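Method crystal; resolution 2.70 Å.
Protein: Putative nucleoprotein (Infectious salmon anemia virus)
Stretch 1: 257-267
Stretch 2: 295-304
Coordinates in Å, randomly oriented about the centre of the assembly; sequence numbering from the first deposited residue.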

ATOM      1  N   SER A 257     -22.219  17.460  27.322  1.00 47.25           N
ATOM      2  CA  SER A 257     -22.787  16.191  26.926  1.00 48.04           C
ATOM      3  C   SER A 257     -22.822  16.136  25.386  1.00 48.90           C
ATOM      4  O   SER A 257     -22.284  15.222  24.774  1.00 41.92           O
ATOM      5  CB  SER A 257     -24.193  16.019  27.512  1.00 50.45           C
ATOM      6  OG  SER A 257     -24.652  14.667  27.371  1.00 49.59           O
ATOM      7  N   ASN A 258     -23.399  17.163  24.774  1.00 49.47           N
ATOM      8  CA  ASN A 258     -23.445  17.239  23.328  1.00 49.17           C
ATOM      9  C   ASN A 258     -22.067  17.213  22.640  1.00 49.26           C
ATOM     10  O   ASN A 258     -21.901  16.580  21.597  1.00 44.99           O
ATOM     11  CB  ASN A 258     -24.312  18.416  22.869  1.00 56.48           C
ATOM     12  CG  ASN A 258     -25.767  18.256  23.293  1.00 52.75           C
ATOM     13  OD1 ASN A 258     -26.191  17.159  23.649  1.00 56.17           O
ATOM     14  ND2 ASN A 258     -26.529  19.341  23.262  1.00 50.07           N
ATOM     15  N   GLN A 259     -21.069  17.859  23.223  1.00 49.46           N
ATOM     16  CA  GLN A 259     -19.723  17.769  22.662  1.00 49.97           C
ATOM     17  C   GLN A 259     -19.210  16.321  22.658  1.00 47.37           C
ATOM     18  O   GLN A 259     -18.688  15.849  21.654  1.00 46.16           O
ATOM     19  CB  GLN A 259     -18.750  18.674  23.430  1.00 51.70           C
ATOM     20  CG  GLN A 259     -19.002  20.141  23.243  1.00 52.69           C
ATOM     21  CD  GLN A 259     -18.054  20.995  24.068  1.00 54.15           C
ATOM     22  OE1 GLN A 259     -17.924  20.800  25.274  1.00 61.40           O
ATOM     23  NE2 GLN A 259     -17.389  21.944  23.425  1.00 52.32           N
ATOM     24  N   CYS A 260     -19.369  15.637  23.788  1.00 43.96           N
ATOM     25  CA  CYS A 260     -19.011  14.232  23.922  1.00 43.58           C
ATOM     26  C   CYS A 260     -19.781  13.321  22.963  1.00 44.22           C
ATOM     27  O   CYS A 260     -19.216  12.411  22.337  1.00 42.19           O
ATOM     28  CB  CYS A 260     -19.256  13.771  25.372  1.00 46.51           C
ATOM     29  SG  CYS A 260     -18.201  14.593  26.627  1.00 53.92           S
HETATM   30  N   MSE A 261     -21.077  13.568  22.840  1.00 44.66           N
HETATM   31  CA  MSE A 261     -21.888  12.783  21.917  1.00 45.88           C
HETATM   32  C   MSE A 261     -21.452  13.028  20.455  1.00 43.86           C
HETATM   33  O   MSE A 261     -21.416  12.115  19.662  1.00 40.72           O
HETATM   34  CB  MSE A 261     -23.376  13.043  22.155  1.00 43.26           C
HETATM   35  CG  MSE A 261     -23.884  12.418  23.446  1.00 41.69           C
HETATM   36 SE   MSE A 261     -23.901  10.434  23.262  0.79 45.13          SE
HETATM   37  CE  MSE A 261     -25.251  10.306  21.898  1.00 48.24           C
ATOM     38  N   ALA A 262     -21.062  14.250  20.134  1.00 41.76           N
ATOM     39  CA  ALA A 262     -20.495  14.522  18.827  1.00 45.78           C
ATOM     40  C   ALA A 262     -19.206  13.732  18.578  1.00 44.51           C
ATOM     41  O   ALA A 262     -18.995  13.210  17.484  1.00 46.26           O
ATOM     42  CB  ALA A 262     -20.251  16.024  18.636  1.00 43.83           C
ATOM     43  N   LEU A 263     -18.356  13.627  19.591  1.00 43.29           N
ATOM     44  CA  LEU A 263     -17.076  12.942  19.437  1.00 43.30           C
ATOM     45  C   LEU A 263     -17.277  11.446  19.280  1.00 42.43           C
ATOM     46  O   LEU A 263     -16.623  10.793  18.448  1.00 39.50           O
ATOM     47  CB  LEU A 263     -16.155  13.241  20.624  1.00 44.46           C
ATOM     48  CG  LEU A 263     -15.679  14.695  20.678  1.00 46.58           C
ATOM     49  CD1 LEU A 263     -14.930  14.995  21.977  1.00 41.73           C
ATOM     50  CD2 LEU A 263     -14.791  14.970  19.478  1.00 44.98           C
ATOM     51  N   ILE A 264     -18.191  10.920  20.089  1.00 41.72           N
ATOM     52  CA  ILE A 264     -18.542   9.499  20.062  1.00 45.31           C
ATOM     53  C   ILE A 264     -19.383   9.115  18.827  1.00 44.00           C
ATOM     54  O   ILE A 264     -19.149   8.084  18.183  1.00 40.40           O
ATOM     55  CB  ILE A 264     -19.261   9.103  21.376  1.00 43.48           C
ATOM     56  CG1 ILE A 264     -18.373   9.479  22.562  1.00 42.43           C
ATOM     57  CG2 ILE A 264     -19.589   7.624  21.422  1.00 37.71           C
ATOM     58  CD1 ILE A 264     -19.003   9.208  23.931  1.00 38.69           C
HETATM   59  N   MSE A 265     -20.357   9.945  18.482  1.00 44.58           N
HETATM   60  CA  MSE A 265     -21.113   9.674  17.259  1.00 44.96           C
HETATM   61  C   MSE A 265     -20.238   9.726  16.002  1.00 44.63           C
HETATM   62  O   MSE A 265     -20.434   8.910  15.109  1.00 48.64           O
HETATM   63  CB  MSE A 265     -22.419  10.496  17.155  1.00 41.29           C
HETATM   64  CG  MSE A 265     -23.453  10.189  18.267  1.00 44.26           C
HETATM   65 SE   MSE A 265     -23.967   8.285  18.473  0.78 53.22          SE
HETATM   66  CE  MSE A 265     -22.393   7.449  19.214  1.00 55.96           C
ATOM     67  N   LYS A 266     -19.255  10.631  15.963  1.00 36.74           N
ATOM     68  CA  LYS A 266     -18.285  10.636  14.871  1.00 37.45           C
ATOM     69  C   LYS A 266     -17.618   9.272  14.686  1.00 40.63           C
ATOM     70  O   LYS A 266     -17.426   8.803  13.564  1.00 41.63           O
ATOM     71  CB  LYS A 266     -17.220  11.727  15.012  1.00 38.73           C
ATOM     72  CG  LYS A 266     -16.254  11.801  13.820  1.00 37.25           C
ATOM     73  CD  LYS A 266     -15.227  12.938  13.932  1.00 47.50           C
ATOM     74  CE  LYS A 266     -14.286  13.019  12.709  1.00 42.68           C
ATOM     75  NZ  LYS A 266     -14.998  13.396  11.466  1.00 39.58           N
ATOM     76  N   SER A 267     -17.286   8.614  15.786  1.00 42.59           N
ATOM     77  CA  SER A 267     -16.627   7.320  15.697  1.00 39.43           C
ATOM     78  C   SER A 267     -17.598   6.228  15.235  1.00 42.93           C
ATOM     79  O   SER A 267     -17.307   5.482  14.307  1.00 43.26           O
ATOM     80  CB  SER A 267     -15.989   6.968  17.018  1.00 36.09           C
ATOM     81  OG  SER A 267     -14.908   7.812  17.299  1.00 38.52           O
ATOM     82  N   ALA A 295     -16.388  15.212   3.249  1.00 41.77           N
ATOM     83  CA  ALA A 295     -17.712  15.088   3.844  1.00 41.87           C
ATOM     84  C   ALA A 295     -17.770  14.141   5.045  1.00 44.65           C
ATOM     85  O   ALA A 295     -18.847  13.634   5.364  1.00 47.27           O
ATOM     86  CB  ALA A 295     -18.718  14.665   2.800  1.00 38.94           C
ATOM     87  N   GLU A 296     -16.638  13.903   5.712  1.00 40.33           N
ATOM     88  CA  GLU A 296     -16.642  13.023   6.876  1.00 44.30           C
ATOM     89  C   GLU A 296     -17.665  13.485   7.922  1.00 46.10           C
ATOM     90  O   GLU A 296     -17.823  14.672   8.153  1.00 47.21           O
ATOM     91  CB  GLU A 296     -15.240  12.874   7.489  1.00 43.11           C
ATOM     92  CG  GLU A 296     -14.797  14.005   8.399  1.00 42.80           C
ATOM     93  CD  GLU A 296     -13.301  13.971   8.683  1.00 47.27           C
ATOM     94  OE1 GLU A 296     -12.877  13.591   9.818  1.00 42.01           O
ATOM     95  OE2 GLU A 296     -12.548  14.320   7.745  1.00 42.74           O
ATOM     96  N   GLY A 297     -18.397  12.545   8.504  1.00 41.41           N
ATOM     97  CA  GLY A 297     -19.290  12.841   9.612  1.00 41.32           C
ATOM     98  C   GLY A 297     -20.507  13.673   9.275  1.00 48.11           C
ATOM     99  O   GLY A 297     -21.216  14.136  10.173  1.00 48.14           O
ATOM    100  N   ALA A 298     -20.749  13.864   7.981  1.00 47.10           N
ATOM    101  CA  ALA A 298     -21.948  14.555   7.481  1.00 48.76           C
ATOM    102  C   ALA A 298     -23.296  14.148   8.151  1.00 53.16           C
ATOM    103  O   ALA A 298     -24.214  14.964   8.261  1.00 53.33           O
ATOM    104  CB  ALA A 298     -22.031  14.407   5.977  1.00 45.33           C
ATOM    105  N   ASN A 299     -23.402  12.905   8.610  1.00 50.26           N
ATOM    106  CA  ASN A 299     -24.623  12.434   9.252  1.00 54.83           C
ATOM    107  C   ASN A 299     -24.602  12.434  10.792  1.00 58.41           C
ATOM    108  O   ASN A 299     -25.435  11.763  11.427  1.00 56.93           O
ATOM    109  CB  ASN A 299     -24.931  11.009   8.789  1.00 54.77           C
ATOM    110  CG  ASN A 299     -23.802  10.048   9.103  1.00 55.32           C
ATOM    111  OD1 ASN A 299     -22.625  10.443   9.123  1.00 57.35           O
ATOM    112  ND2 ASN A 299     -24.142   8.784   9.347  1.00 56.96           N
ATOM    113  N   ILE A 300     -23.647  13.136  11.400  1.00 52.32           N
ATOM    114  CA  ILE A 300     -23.664  13.284  12.851  1.00 51.00           C
ATOM    115  C   ILE A 300     -24.851  14.159  13.204  1.00 52.38           C
ATOM    116  O   ILE A 300     -25.033  15.213  12.607  1.00 52.21           O
ATOM    117  CB  ILE A 300     -22.394  13.939  13.383  1.00 46.27           C
ATOM    118  CG1 ILE A 300     -21.211  12.993  13.231  1.00 47.19           C
ATOM    119  CG2 ILE A 300     -22.565  14.333  14.823  1.00 47.68           C
ATOM    120  CD1 ILE A 300     -19.881  13.658  13.462  1.00 44.26           C
ATOM    121  N   PRO A 301     -25.682  13.704  14.155  1.00 54.81           N
ATOM    122  CA  PRO A 301     -26.894  14.409  14.594  1.00 54.49           C
ATOM    123  C   PRO A 301     -26.621  15.871  14.943  1.00 54.69           C
ATOM    124  O   PRO A 301     -25.764  16.158  15.788  1.00 53.30           O
ATOM    125  CB  PRO A 301     -27.327  13.615  15.831  1.00 48.09           C
ATOM    126  CG  PRO A 301     -26.798  12.247  15.607  1.00 44.57           C
ATOM    127  CD  PRO A 301     -25.507  12.419  14.858  1.00 51.88           C
ATOM    128  N   SER A 302     -27.353  16.781  14.302  1.00 53.33           N
ATOM    129  CA  SER A 302     -27.043  18.212  14.365  1.00 56.00           C
ATOM    130  C   SER A 302     -26.999  18.816  15.773  1.00 53.81           C
ATOM    131  O   SER A 302     -26.253  19.767  16.009  1.00 56.54           O
ATOM    132  CB  SER A 302     -28.007  19.005  13.485  1.00 62.59           C
ATOM    133  OG  SER A 302     -29.262  19.137  14.111  1.00 77.95           O
ATOM    134  N   LYS A 303     -27.789  18.275  16.698  1.00 49.99           N
ATOM    135  CA  LYS A 303     -27.784  18.757  18.077  1.00 51.19           C
ATOM    136  C   LYS A 303     -26.395  18.624  18.706  1.00 55.23           C
ATOM    137  O   LYS A 303     -26.039  19.375  19.610  1.00 58.72           O
ATOM    138  CB  LYS A 303     -28.826  18.020  18.931  1.00 50.28           C
ATOM    139  N   TYR A 304     -25.615  17.671  18.212  1.00 51.28           N
ATOM    140  CA  TYR A 304     -24.293  17.418  18.743  1.00 50.48           C
ATOM    141  C   TYR A 304     -23.220  18.191  17.978  1.00 57.30           C
ATOM    142  O   TYR A 304     -22.256  18.684  18.581  1.00 61.65           O
ATOM    143  CB  TYR A 304     -23.979  15.921  18.695  1.00 47.25           C
ATOM    144  CG  TYR A 304     -24.970  15.046  19.417  1.00 45.94           C
ATOM    145  CD1 TYR A 304     -25.487  15.417  20.655  1.00 47.67           C
ATOM    146  CD2 TYR A 304     -25.385  13.829  18.863  1.00 43.84           C
ATOM    147  CE1 TYR A 304     -26.400  14.599  21.333  1.00 47.34           C
ATOM    148  CE2 TYR A 304     -26.296  13.010  19.526  1.00 45.73           C
ATOM    149  CZ  TYR A 304     -26.798  13.406  20.768  1.00 49.89           C
ATOM    150  OH  TYR A 304     -27.689  12.604  21.436  1.00 53.22           O
TER

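The most unusual feature of this contact is the way a single aromatic side chain, Tyr304, is received by a helix: it sits as a knob in the hole formed by Asn258, Met261, Ala262 and Met265, all on one side of the helix that spans the first stretch. Met261, a selenomethionine, lies over one face of the ring. Its CB is 3.5 Å from the ring centroid and only 11° off the ring normal, the geometry of a CH-pi interaction, in which a weakly polarised C-H group meets the pi electrons. The selenium atom stands farther off and obliquely, with Met261 SE 5.3 Å from the Tyr304 centroid, while the methyl group curls round so that Met261 CE comes within 3.4 Å of Tyr304 OH. A flexible, unbranched side chain, here with all three chi angles in m, can follow the ring in this manner.

The other walls of the hole differ in character. Asn258 meets the ring at its edge, where OD1 lies 3.5 Å from CE1 of Tyr304; a polar oxygen suits the edge, since the ring hydrogens carry slight positive charge. Ala262 lies tight against the backbone of Tyr304: its CB is 3.3 Å from Tyr304 O and 3.7 Å from Tyr304 CB, and its small methyl suits so close an approach. Met265, also selenomethionine, points its CB toward the second stretch but turns its end away, so the contact falls to the base of the side chain, with CG 4.2 Å from Tyr304 CD2 and CB 4.3 Å from Pro301 CD. Pro301 occupies the N-cap position, right before the helix that begins at Ser302 and carries Tyr304, and its carbonyl O accepts the 2.9 Å hydrogen bond from Tyr304 N.

Farther along, Ile300 continues the apolar seam. Its CD1 packs 3.6 Å from Lys266 CB, so the lysine contributes hydrocarbon near its backbone and charge at its tip. With chi1 to chi3 all t, Lys266 extends until its end comes near the second stretch, where NZ donates to Glu296 OE1 at 2.7 Å, a hydrogen bond within a salt bridge. Both residues are buried, and pairing opposite charges offsets the cost of removing them from water.

The loop bearing Glu296 is shaped by two overlapping turns, type II from Ala295 to Ala298 and type I from Gly297 to Ile300. Gly297 has a phi of 69°, which favours glycine, and a CB there would also be crowded by Ile300 CD1, at 3.1 Å.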